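Local coordinates for conserved hypothetical protein TM1158 (Thermotoga maritima, PDB 1O1Y), which is of unestablished function but probably acts as a type-1 glutamine amidotransferase, releasing ammonia from glutamine for transfer to an acceptor, at residues Leu16-Val21 with Leu43-Gly48; Tyr126-Val131 with Val146-Gly151; Asn134-Glu139 with Lys178-Gln183. All blocks are in the same frame, centred on the assembly; numbering follows the deposited sequence. Where two conformers were deposited one is given.

Interaction 1 (Leu16-Val21 with Leu43-Gly48)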
loop_
_atom_site.group_PDB
_atom_site.type_symbol
_atom_site.label_atom_id
_atom_site.label_comp_id
_atom_site.label_asym_id
_atom_site.label_seq_id
_atom_site.Cartn_x
_atom_site.Cartn_y
_atom_site.Cartn_z
ATOM N N LEU A 16 9.622 -1.813 9.003
ATOM C CA LEU A 16 8.641 -2.801 9.446
ATOM C C LEU A 16 7.628 -2.994 8.330
ATOM O O LEU A 16 6.919 -2.049 7.918
ATOM C CB LEU A 16 7.886 -2.290 10.677
ATOM C CG LEU A 16 6.859 -3.252 11.247
ATOM C CD1 LEU A 16 7.507 -4.567 11.704
ATOM C CD2 LEU A 16 6.127 -2.602 12.426
ATOM N N ALA A 17 7.491 -4.232 7.911
ATOM C CA ALA A 17 6.569 -4.609 6.839
ATOM C C ALA A 17 5.451 -5.505 7.426
ATOM O O ALA A 17 5.655 -6.682 7.695
ATOM C CB ALA A 17 7.316 -5.338 5.723
ATOM N N ILE A 18 4.282 -4.916 7.621
ATOM C CA ILE A 18 3.141 -5.606 8.192
ATOM C C ILE A 18 2.345 -6.231 7.028
ATOM O O ILE A 18 1.795 -5.547 6.181
ATOM C CB ILE A 18 2.249 -4.671 9.024
ATOM C CG1 ILE A 18 3.083 -3.963 10.114
ATOM C CG2 ILE A 18 1.079 -5.445 9.638
ATOM C CD1 ILE A 18 2.302 -2.845 10.857
ATOM N N ARG A 19 2.335 -7.542 7.025
ATOM C CA ARG A 19 1.846 -8.345 5.915
ATOM C C ARG A 19 0.643 -9.224 6.296
ATOM O O ARG A 19 0.649 -9.929 7.302
ATOM C CB ARG A 19 2.981 -9.221 5.406
ATOM C CG ARG A 19 2.544 -10.137 4.189
ATOM C CD ARG A 19 3.689 -10.803 3.476
ATOM N NE ARG A 19 4.451 -11.666 4.395
ATOM C CZ ARG A 19 5.560 -12.332 4.085
ATOM N NH1 ARG A 19 5.975 -12.416 2.828
ATOM N NH2 ARG A 19 6.219 -12.996 5.024
ATOM N N HIS A 20 -0.400 -9.132 5.492
ATOM C CA HIS A 20 -1.618 -9.897 5.720
ATOM C C HIS A 20 -1.742 -11.179 4.932
ATOM O O HIS A 20 -2.401 -12.118 5.376
ATOM C CB HIS A 20 -2.743 -9.028 5.328
ATOM C CG HIS A 20 -2.798 -7.768 6.105
ATOM N ND1 HIS A 20 -2.952 -6.538 5.506
ATOM C CD2 HIS A 20 -2.582 -7.529 7.420
ATOM C CE1 HIS A 20 -2.991 -5.603 6.446
ATOM N NE2 HIS A 20 -2.779 -6.181 7.618
ATOM N N VAL A 21 -1.120 -11.196 3.761
ATOM C CA VAL A 21 -1.207 -12.312 2.829
ATOM C C VAL A 21 0.193 -12.522 2.313
ATOM O O VAL A 21 0.793 -11.559 1.853
ATOM C CB VAL A 21 -2.146 -11.954 1.651
ATOM C CG1 VAL A 21 -2.218 -13.086 0.670
ATOM C CG2 VAL A 21 -3.593 -11.662 2.184
ATOM N N LEU A 43 6.271 -8.509 9.621
ATOM C CA LEU A 43 5.396 -8.845 10.758
ATOM C C LEU A 43 4.125 -9.486 10.167
ATOM O O LEU A 43 3.325 -8.810 9.558
ATOM C CB LEU A 43 5.033 -7.624 11.568
ATOM C CG LEU A 43 4.155 -7.908 12.798
ATOM C CD1 LEU A 43 4.880 -8.733 13.838
ATOM C CD2 LEU A 43 3.667 -6.590 13.378
ATOM N N ASP A 44 4.001 -10.789 10.327
ATOM C CA ASP A 44 2.860 -11.552 9.814
ATOM C C ASP A 44 1.888 -11.757 10.955
ATOM O O ASP A 44 1.894 -12.778 11.653
ATOM C CB ASP A 44 3.311 -12.876 9.237
ATOM C CG ASP A 44 4.063 -12.679 7.929
ATOM O OD1 ASP A 44 5.294 -12.868 7.905
ATOM O OD2 ASP A 44 3.485 -12.298 6.909
ATOM N N THR A 45 1.061 -10.745 11.152
ATOM C CA THR A 45 0.136 -10.755 12.270
ATOM C C THR A 45 -0.890 -11.886 12.195
ATOM O O THR A 45 -1.284 -12.369 13.243
ATOM C CB THR A 45 -0.620 -9.433 12.408
ATOM O OG1 THR A 45 -1.184 -9.081 11.149
ATOM C CG2 THR A 45 0.384 -8.283 12.755
ATOM N N PRO A 46 -1.327 -12.324 11.012
ATOM C CA PRO A 46 -2.272 -13.460 10.988
ATOM C C PRO A 46 -1.686 -14.727 11.525
ATOM O O PRO A 46 -2.423 -15.641 11.910
ATOM C CB PRO A 46 -2.649 -13.574 9.508
ATOM C CG PRO A 46 -2.369 -12.250 8.978
ATOM C CD PRO A 46 -1.080 -11.823 9.649
ATOM N N LYS A 47 -0.367 -14.799 11.611
ATOM C CA LYS A 47 0.300 -15.926 12.234
ATOM C C LYS A 47 0.459 -15.812 13.736
ATOM O O LYS A 47 1.102 -16.654 14.346
ATOM C CB LYS A 47 1.677 -16.116 11.636
ATOM C CG LYS A 47 1.632 -16.451 10.182
ATOM C CD LYS A 47 3.009 -16.833 9.741
ATOM C CE LYS A 47 3.107 -16.959 8.251
ATOM N NZ LYS A 47 4.280 -17.832 7.932
ATOM N N GLY A 48 -0.111 -14.766 14.327
ATOM C CA GLY A 48 0.068 -14.494 15.738
ATOM C C GLY A 48 1.324 -13.707 16.084
ATOM O O GLY A 48 1.648 -13.535 17.265
HETATM O O HOH W 1 0.742 -12.615 6.817
#

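Interaction 2 (Tyr126-Val131 with Val146-Gly151). With SO4 (sulfate ion), chain C.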
loop_
_atom_site.group_PDB
_atom_site.type_symbol
_atom_site.label_atom_id
_atom_site.label_comp_id
_atom_site.label_asym_id
_atom_site.label_seq_id
_atom_site.Cartn_x
_atom_site.Cartn_y
_atom_site.Cartn_z
ATOM N N TYR A 126 -4.917 0.719 -14.337
ATOM C CA TYR A 126 -5.806 1.867 -14.433
ATOM C C TYR A 126 -4.990 3.118 -14.251
ATOM O O TYR A 126 -3.978 3.114 -13.592
ATOM C CB TYR A 126 -6.895 1.844 -13.325
ATOM C CG TYR A 126 -7.883 0.679 -13.366
ATOM C CD1 TYR A 126 -7.528 -0.583 -12.947
ATOM C CD2 TYR A 126 -9.193 0.856 -13.788
ATOM C CE1 TYR A 126 -8.393 -1.612 -12.996
ATOM C CE2 TYR A 126 -10.096 -0.200 -13.810
ATOM C CZ TYR A 126 -9.689 -1.439 -13.396
ATOM O OH TYR A 126 -10.574 -2.519 -13.421
ATOM N N PHE A 127 -5.499 4.220 -14.780
ATOM C CA PHE A 127 -4.956 5.546 -14.434
ATOM C C PHE A 127 -5.425 6.061 -13.069
ATOM O O PHE A 127 -6.585 5.891 -12.674
ATOM C CB PHE A 127 -5.371 6.565 -15.499
ATOM C CG PHE A 127 -4.628 6.420 -16.818
ATOM C CD1 PHE A 127 -3.274 6.552 -16.877
ATOM C CD2 PHE A 127 -5.310 6.166 -17.987
ATOM C CE1 PHE A 127 -2.572 6.446 -18.085
ATOM C CE2 PHE A 127 -4.599 6.027 -19.189
ATOM C CZ PHE A 127 -3.238 6.174 -19.215
ATOM N N VAL A 128 -4.523 6.777 -12.404
ATOM C CA VAL A 128 -4.808 7.659 -11.299
ATOM C C VAL A 128 -4.198 8.988 -11.677
ATOM O O VAL A 128 -3.258 9.077 -12.476
ATOM C CB VAL A 128 -4.209 7.194 -9.946
ATOM C CG1 VAL A 128 -4.941 5.922 -9.491
ATOM C CG2 VAL A 128 -2.719 6.997 -9.996
ATOM N N GLU A 129 -4.772 10.038 -11.128
ATOM C CA GLU A 129 -4.320 11.385 -11.405
ATOM C C GLU A 129 -3.889 12.076 -10.077
ATOM O O GLU A 129 -4.510 11.922 -8.991
ATOM C CB GLU A 129 -5.442 12.179 -12.097
ATOM C CG GLU A 129 -5.949 11.557 -13.417
ATOM C CD GLU A 129 -6.944 10.433 -13.264
ATOM O OE1 GLU A 129 -7.794 10.482 -12.350
ATOM O OE2 GLU A 129 -6.859 9.448 -14.086
ATOM N N LYS A 130 -2.800 12.800 -10.163
ATOM C CA LYS A 130 -2.187 13.480 -9.036
ATOM C C LYS A 130 -2.719 14.883 -8.853
ATOM O O LYS A 130 -2.630 15.699 -9.729
ATOM C CB LYS A 130 -0.656 13.447 -9.146
ATOM C CG LYS A 130 0.084 13.895 -7.842
ATOM C CD LYS A 130 1.609 13.964 -7.959
ATOM C CE LYS A 130 2.124 15.230 -8.544
ATOM N NZ LYS A 130 3.615 15.353 -8.434
ATOM N N VAL A 131 -3.311 15.128 -7.679
ATOM C CA VAL A 131 -4.065 16.318 -7.422
ATOM C C VAL A 131 -3.467 17.152 -6.275
ATOM O O VAL A 131 -4.115 17.993 -5.688
ATOM C CB VAL A 131 -5.552 15.961 -7.157
ATOM C CG1 VAL A 131 -6.154 15.305 -8.368
ATOM C CG2 VAL A 131 -5.745 15.052 -5.959
ATOM N N VAL A 146 -1.265 2.574 -12.942
ATOM C CA VAL A 146 -0.949 1.808 -11.746
ATOM C C VAL A 146 -1.788 0.529 -11.661
ATOM O O VAL A 146 -2.799 0.337 -12.398
ATOM C CB VAL A 146 -1.182 2.646 -10.467
ATOM C CG1 VAL A 146 -0.363 3.897 -10.493
ATOM C CG2 VAL A 146 -2.667 2.921 -10.261
ATOM N N PHE A 147 -1.360 -0.375 -10.790
ATOM C CA PHE A 147 -2.047 -1.663 -10.657
ATOM C C PHE A 147 -3.028 -1.653 -9.453
ATOM O O PHE A 147 -2.700 -1.227 -8.348
ATOM C CB PHE A 147 -1.046 -2.774 -10.491
ATOM C CG PHE A 147 -1.651 -4.132 -10.381
ATOM C CD1 PHE A 147 -2.363 -4.685 -11.431
ATOM C CD2 PHE A 147 -1.445 -4.891 -9.224
ATOM C CE1 PHE A 147 -2.897 -5.994 -11.307
ATOM C CE2 PHE A 147 -1.956 -6.159 -9.105
ATOM C CZ PHE A 147 -2.704 -6.701 -10.142
ATOM N N GLN A 148 -4.235 -2.097 -9.713
ATOM C CA GLN A 148 -5.331 -2.068 -8.743
ATOM C C GLN A 148 -5.840 -3.459 -8.509
ATOM O O GLN A 148 -5.953 -4.284 -9.441
ATOM C CB GLN A 148 -6.523 -1.259 -9.274
ATOM C CG GLN A 148 -6.200 0.223 -9.509
ATOM C CD GLN A 148 -6.229 1.049 -8.243
ATOM O OE1 GLN A 148 -6.173 0.515 -7.129
ATOM N NE2 GLN A 148 -6.324 2.379 -8.412
ATOM N N TRP A 149 -6.199 -3.728 -7.272
ATOM C CA TRP A 149 -6.899 -4.944 -6.948
ATOM C C TRP A 149 -7.769 -4.711 -5.714
ATOM O O TRP A 149 -7.450 -5.146 -4.618
ATOM C CB TRP A 149 -5.926 -6.098 -6.704
ATOM C CG TRP A 149 -6.603 -7.460 -6.874
ATOM C CD1 TRP A 149 -7.786 -7.867 -6.338
ATOM C CD2 TRP A 149 -6.132 -8.559 -7.668
ATOM N NE1 TRP A 149 -8.081 -9.143 -6.759
ATOM C CE2 TRP A 149 -7.067 -9.594 -7.557
ATOM C CE3 TRP A 149 -5.015 -8.763 -8.471
ATOM C CZ2 TRP A 149 -6.902 -10.818 -8.209
ATOM C CZ3 TRP A 149 -4.852 -9.980 -9.101
ATOM C CH2 TRP A 149 -5.786 -10.979 -8.970
ATOM N N HIS A 150 -8.894 -4.025 -5.900
ATOM C CA HIS A 150 -9.714 -3.633 -4.752
ATOM C C HIS A 150 -11.168 -3.466 -5.153
ATOM O O HIS A 150 -11.475 -3.057 -6.261
ATOM C CB HIS A 150 -9.176 -2.342 -4.095
ATOM C CG HIS A 150 -9.518 -1.088 -4.838
ATOM N ND1 HIS A 150 -10.582 -0.278 -4.480
ATOM C CD2 HIS A 150 -8.968 -0.520 -5.939
ATOM C CE1 HIS A 150 -10.670 0.728 -5.337
ATOM N NE2 HIS A 150 -9.716 0.591 -6.244
ATOM N N GLY A 151 -12.031 -3.744 -4.188
ATOM C CA GLY A 151 -13.443 -3.506 -4.280
ATOM C C GLY A 151 -13.939 -2.453 -3.310
ATOM O O GLY A 151 -15.032 -1.949 -3.504
HETATM S S SO4 C . -11.178 -5.152 -1.078
HETATM O O1 SO4 C . -11.474 -5.991 -2.220
HETATM O O2 SO4 C . -10.865 -3.736 -1.388
HETATM O O3 SO4 C . -9.961 -5.718 -0.495
HETATM O O4 SO4 C . -12.228 -5.209 -0.048
HETATM O O HOH W 2 -7.538 3.890 -10.661
#

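Interaction 3 (Asn134-Glu139 with Lys178-Gln183). With SO4 (sulfate ion), chain F.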
loop_
_atom_site.group_PDB
_atom_site.type_symbol
_atom_site.label_atom_id
_atom_site.label_comp_id
_atom_site.label_asym_id
_atom_site.label_seq_id
_atom_site.Cartn_x
_atom_site.Cartn_y
_atom_site.Cartn_z
ATOM N N ASN A 134 2.140 17.800 -2.912
ATOM C CA ASN A 134 2.790 17.193 -1.726
ATOM C C ASN A 134 4.178 16.682 -2.071
ATOM O O ASN A 134 4.364 15.917 -3.017
ATOM C CB ASN A 134 1.983 15.995 -1.199
ATOM C CG ASN A 134 2.598 15.406 0.063
ATOM O OD1 ASN A 134 3.369 14.446 -0.019
ATOM N ND2 ASN A 134 2.262 15.979 1.227
ATOM N N LYS A 135 5.125 17.038 -1.228
ATOM C CA LYS A 135 6.537 16.789 -1.468
ATOM C C LYS A 135 6.899 15.315 -1.653
ATOM O O LYS A 135 7.826 15.012 -2.404
ATOM C CB LYS A 135 7.367 17.354 -0.311
ATOM C CG LYS A 135 7.173 16.636 1.034
ATOM C CD LYS A 135 8.064 17.291 2.131
ATOM C CE LYS A 135 7.837 16.639 3.486
ATOM N NZ LYS A 135 8.756 17.256 4.510
ATOM N N PHE A 136 6.202 14.416 -0.978
ATOM C CA PHE A 136 6.543 12.993 -1.062
ATOM C C PHE A 136 6.388 12.473 -2.488
ATOM O O PHE A 136 7.034 11.514 -2.859
ATOM C CB PHE A 136 5.675 12.123 -0.141
ATOM C CG PHE A 136 5.921 12.352 1.310
ATOM C CD1 PHE A 136 7.221 12.482 1.802
ATOM C CD2 PHE A 136 4.867 12.431 2.207
ATOM C CE1 PHE A 136 7.476 12.676 3.137
ATOM C CE2 PHE A 136 5.130 12.647 3.579
ATOM C CZ PHE A 136 6.430 12.763 4.030
ATOM N N PHE A 137 5.462 13.092 -3.230
ATOM C CA PHE A 137 5.090 12.652 -4.573
ATOM C C PHE A 137 5.541 13.628 -5.655
ATOM O O PHE A 137 5.065 13.561 -6.779
ATOM C CB PHE A 137 3.587 12.411 -4.632
ATOM C CG PHE A 137 3.164 11.248 -3.784
ATOM C CD1 PHE A 137 3.304 9.973 -4.249
ATOM C CD2 PHE A 137 2.757 11.429 -2.468
ATOM C CE1 PHE A 137 2.923 8.880 -3.486
ATOM C CE2 PHE A 137 2.385 10.311 -1.695
ATOM C CZ PHE A 137 2.475 9.069 -2.193
ATOM N N ARG A 138 6.465 14.518 -5.323
ATOM C CA ARG A 138 6.914 15.518 -6.265
ATOM C C ARG A 138 7.418 14.971 -7.596
ATOM O O ARG A 138 7.226 15.594 -8.650
ATOM C CB ARG A 138 7.974 16.400 -5.610
ATOM C CG ARG A 138 8.174 17.775 -6.235
ATOM C CD ARG A 138 8.386 18.932 -5.170
ATOM N NE ARG A 138 7.275 19.115 -4.186
ATOM C CZ ARG A 138 7.402 19.731 -2.993
ATOM N NH1 ARG A 138 8.568 20.195 -2.590
ATOM N NH2 ARG A 138 6.369 19.865 -2.175
ATOM N N GLU A 139 8.022 13.787 -7.591
ATOM C CA GLU A 139 8.542 13.203 -8.824
ATOM C C GLU A 139 7.471 12.510 -9.644
ATOM O O GLU A 139 7.745 12.115 -10.798
ATOM C CB GLU A 139 9.614 12.159 -8.518
ATOM C CG GLU A 139 10.953 12.772 -8.178
ATOM C CD GLU A 139 10.938 13.527 -6.871
ATOM O OE1 GLU A 139 11.364 14.708 -6.861
ATOM O OE2 GLU A 139 10.504 12.928 -5.854
ATOM N N LYS A 178 3.229 12.424 8.363
ATOM C CA LYS A 178 4.146 11.478 7.743
ATOM C C LYS A 178 3.519 10.150 7.346
ATOM O O LYS A 178 4.234 9.207 6.956
ATOM C CB LYS A 178 5.314 11.274 8.677
ATOM C CG LYS A 178 6.092 12.584 8.823
ATOM C CD LYS A 178 6.797 12.690 10.154
ATOM C CE LYS A 178 8.115 11.967 10.214
ATOM N NZ LYS A 178 8.906 12.361 11.469
ATOM N N ALA A 179 2.194 10.083 7.409
ATOM C CA ALA A 179 1.453 8.889 7.012
ATOM C C ALA A 179 0.804 9.062 5.658
ATOM O O ALA A 179 0.187 10.090 5.364
ATOM C CB ALA A 179 0.386 8.545 8.051
ATOM N N VAL A 180 0.980 8.038 4.852
ATOM C CA VAL A 180 0.560 8.021 3.466
ATOM C C VAL A 180 -0.318 6.827 3.262
ATOM O O VAL A 180 -0.002 5.736 3.709
ATOM C CB VAL A 180 1.799 7.944 2.538
ATOM C CG1 VAL A 180 1.396 7.812 1.052
ATOM C CG2 VAL A 180 2.748 9.125 2.774
ATOM N N GLY A 181 -1.437 7.004 2.586
ATOM C CA GLY A 181 -2.264 5.891 2.156
ATOM C C GLY A 181 -2.427 5.891 0.658
ATOM O O GLY A 181 -2.813 6.887 0.089
ATOM N N LEU A 182 -2.145 4.757 0.024
ATOM C CA LEU A 182 -2.355 4.584 -1.424
ATOM C C LEU A 182 -3.256 3.401 -1.633
ATOM O O LEU A 182 -2.983 2.337 -1.137
ATOM C CB LEU A 182 -1.014 4.351 -2.142
ATOM C CG LEU A 182 0.060 5.406 -2.073
ATOM C CD1 LEU A 182 1.296 4.964 -2.896
ATOM C CD2 LEU A 182 -0.460 6.744 -2.530
ATOM N N GLN A 183 -4.348 3.585 -2.363
ATOM C CA GLN A 183 -5.246 2.484 -2.651
ATOM C C GLN A 183 -4.589 1.453 -3.603
ATOM O O GLN A 183 -4.852 0.230 -3.542
ATOM C CB GLN A 183 -6.532 3.039 -3.247
ATOM C CG GLN A 183 -7.523 1.983 -3.666
ATOM C CD GLN A 183 -8.113 1.282 -2.459
ATOM O OE1 GLN A 183 -8.984 1.851 -1.797
ATOM N NE2 GLN A 183 -7.640 0.061 -2.165
HETATM S S SO4 F . 11.911 19.272 -3.476
HETATM O O1 SO4 F . 12.096 18.508 -4.649
HETATM O O2 SO4 F . 11.350 20.547 -3.906
HETATM O O3 SO4 F . 13.113 19.611 -2.780
HETATM O O4 SO4 F . 11.058 18.567 -2.597
#

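Interaction 1 (Leu16-Val21 with Leu43-Gly48)
R19 turns its CG anti to the backbone N (chi1 -180°) while D44 holds its own CG beside the backbone N (chi1 -71°), and the two polar side chains run side by side in the same direction where neighbouring strands of the central sheet of a flavodoxin-like fold lead on. The join is parallel: L43 N gives a hydrogen bond of 2.7 Å to A17 O, and R19 N returns one to L43 O, so L43 is bracketed by the residues flanking I18. Beyond the last backbone bond the salt bridge carries on the pairing. R19 offers its guanidinium side-on, NE to D44 OD2 at 2.8 Å and NH2 to D44 OD1 at 3.0 Å, each oxygen using its syn lone pair; with the two planes only 25° apart, this twin grip limits rotation of the carboxylate. Y42 adds a cation-pi contact to R19. L16 and L43 cross obliquely, CD1 of L16 lying 3.9 Å from CB of L43, and L43 also packs on L85 of helix 78-92. E82 of that helix binds both H20 NE2 and T45 OG1, tying both segments to it. A water completes the seam, donating to R19 O at 2.7 Å and to D44 OD2.

Interaction 2 (Tyr126-Val131 with Val146-Gly151)
Y126 O accepts a nearly straight hydrogen bond of 2.8 Å from V146 N, and V146 O takes one of 2.9 Å from Y126 N. Together they make Y126 and V146 a hydrogen-bonded antiparallel pair within the mixed sheet of this type-1 glutamine amidotransferase domain. Residues 146-150 run on past Y126 at 109° to residues 126-130, while V128 and K130 pair with L144 and D142. V128 and V146 cross at about a right angle: CG1 of V128 lies 3.8 Å from CG2 of V146, and CG2 of V128 lies 3.9 Å from CG1 of V146. F184 packs against both valines. V128 CG1 also lies 4.0 Å from Q148 NE2. An alanine in place of V128 would probably open a gap beside the V146 methyls and leave the Q148 amide less closely packed. Q148 sets its CG beside the backbone N (chi1 -63°), 3.8 Å from CD1 of Y126, the ring and amide planes 74° apart. Its NE2 donates to Q172 OE1 and, at 3.0 Å, to a water that links the amide to F127 O. Farther on, W149 and H150 form a classic beta bulge opposite E122, and G151 N and D152 N bond a sulfate, probably from the crystallisation liquor. Two backbone bonds thus set the register, while methyl packing and a doubly bonded, water-linked amide fill in the face carrying V128 and Q148.

Interaction 3 (Asn134-Glu139 with Lys178-Gln183)
F137 and V180 meet tip to tip, CZ of the ring 3.6 Å from CG1 of the valine, which lies in the ring plane at its edge. L182 comes to the same ring end, also tip to tip, with CD2 3.8 Å from CZ of F137, so two branched side chains of strand 179-182 close on one aromatic tip. V180 can serve two rings because its methyls diverge: CG1 is anti to the backbone N (chi1 176°) and meets F137, while CG2 reaches CD2 of F136 at 4.0 Å. F136 and V180 approach at a slant, and the neighbouring CE2 of F136 comes loosely near CA of K178. F136 sits on a short 3-10 segment, F137 follows it, and an Asx turn opens it: N134 OD1 accepts from F136 N at 3.0 Å with the donor well above the carbonyl plane. F140 and F164 meet F137 edge-to-face, and L232 of helix 211-237 touches both F136 and F137. The contact thus joins the connection between strands 125-130 and 143-150 to a strand of the central sheet and to the C-terminal helix. Cohesion across it is wholly apolar, resting on contacts between ring carbons and methyl groups; polar groups of the turn bond within it or to neighbours such as K130.

All three contacts are largely buried and attach to one mixed sheet, yet each uses a different chemistry. Interaction 1 lies on the other side of the chain's centre from interactions 2 and 3, about 24 and 23 Å away between centres. It joins parallel strands at the sheet's outer end and adds a partly exposed salt bridge, whereas interaction 2 joins antiparallel strands by backbone bonds, valines and a water. Interaction 3 relies on aromatic and aliphatic packing between a connection and strand 179-182. Interactions 2 and 3 touch, their segments alternating along the chain: K130 NZ probably hydrogen-bonds F137 O at 2.8 Å, and H150 packs on Q183.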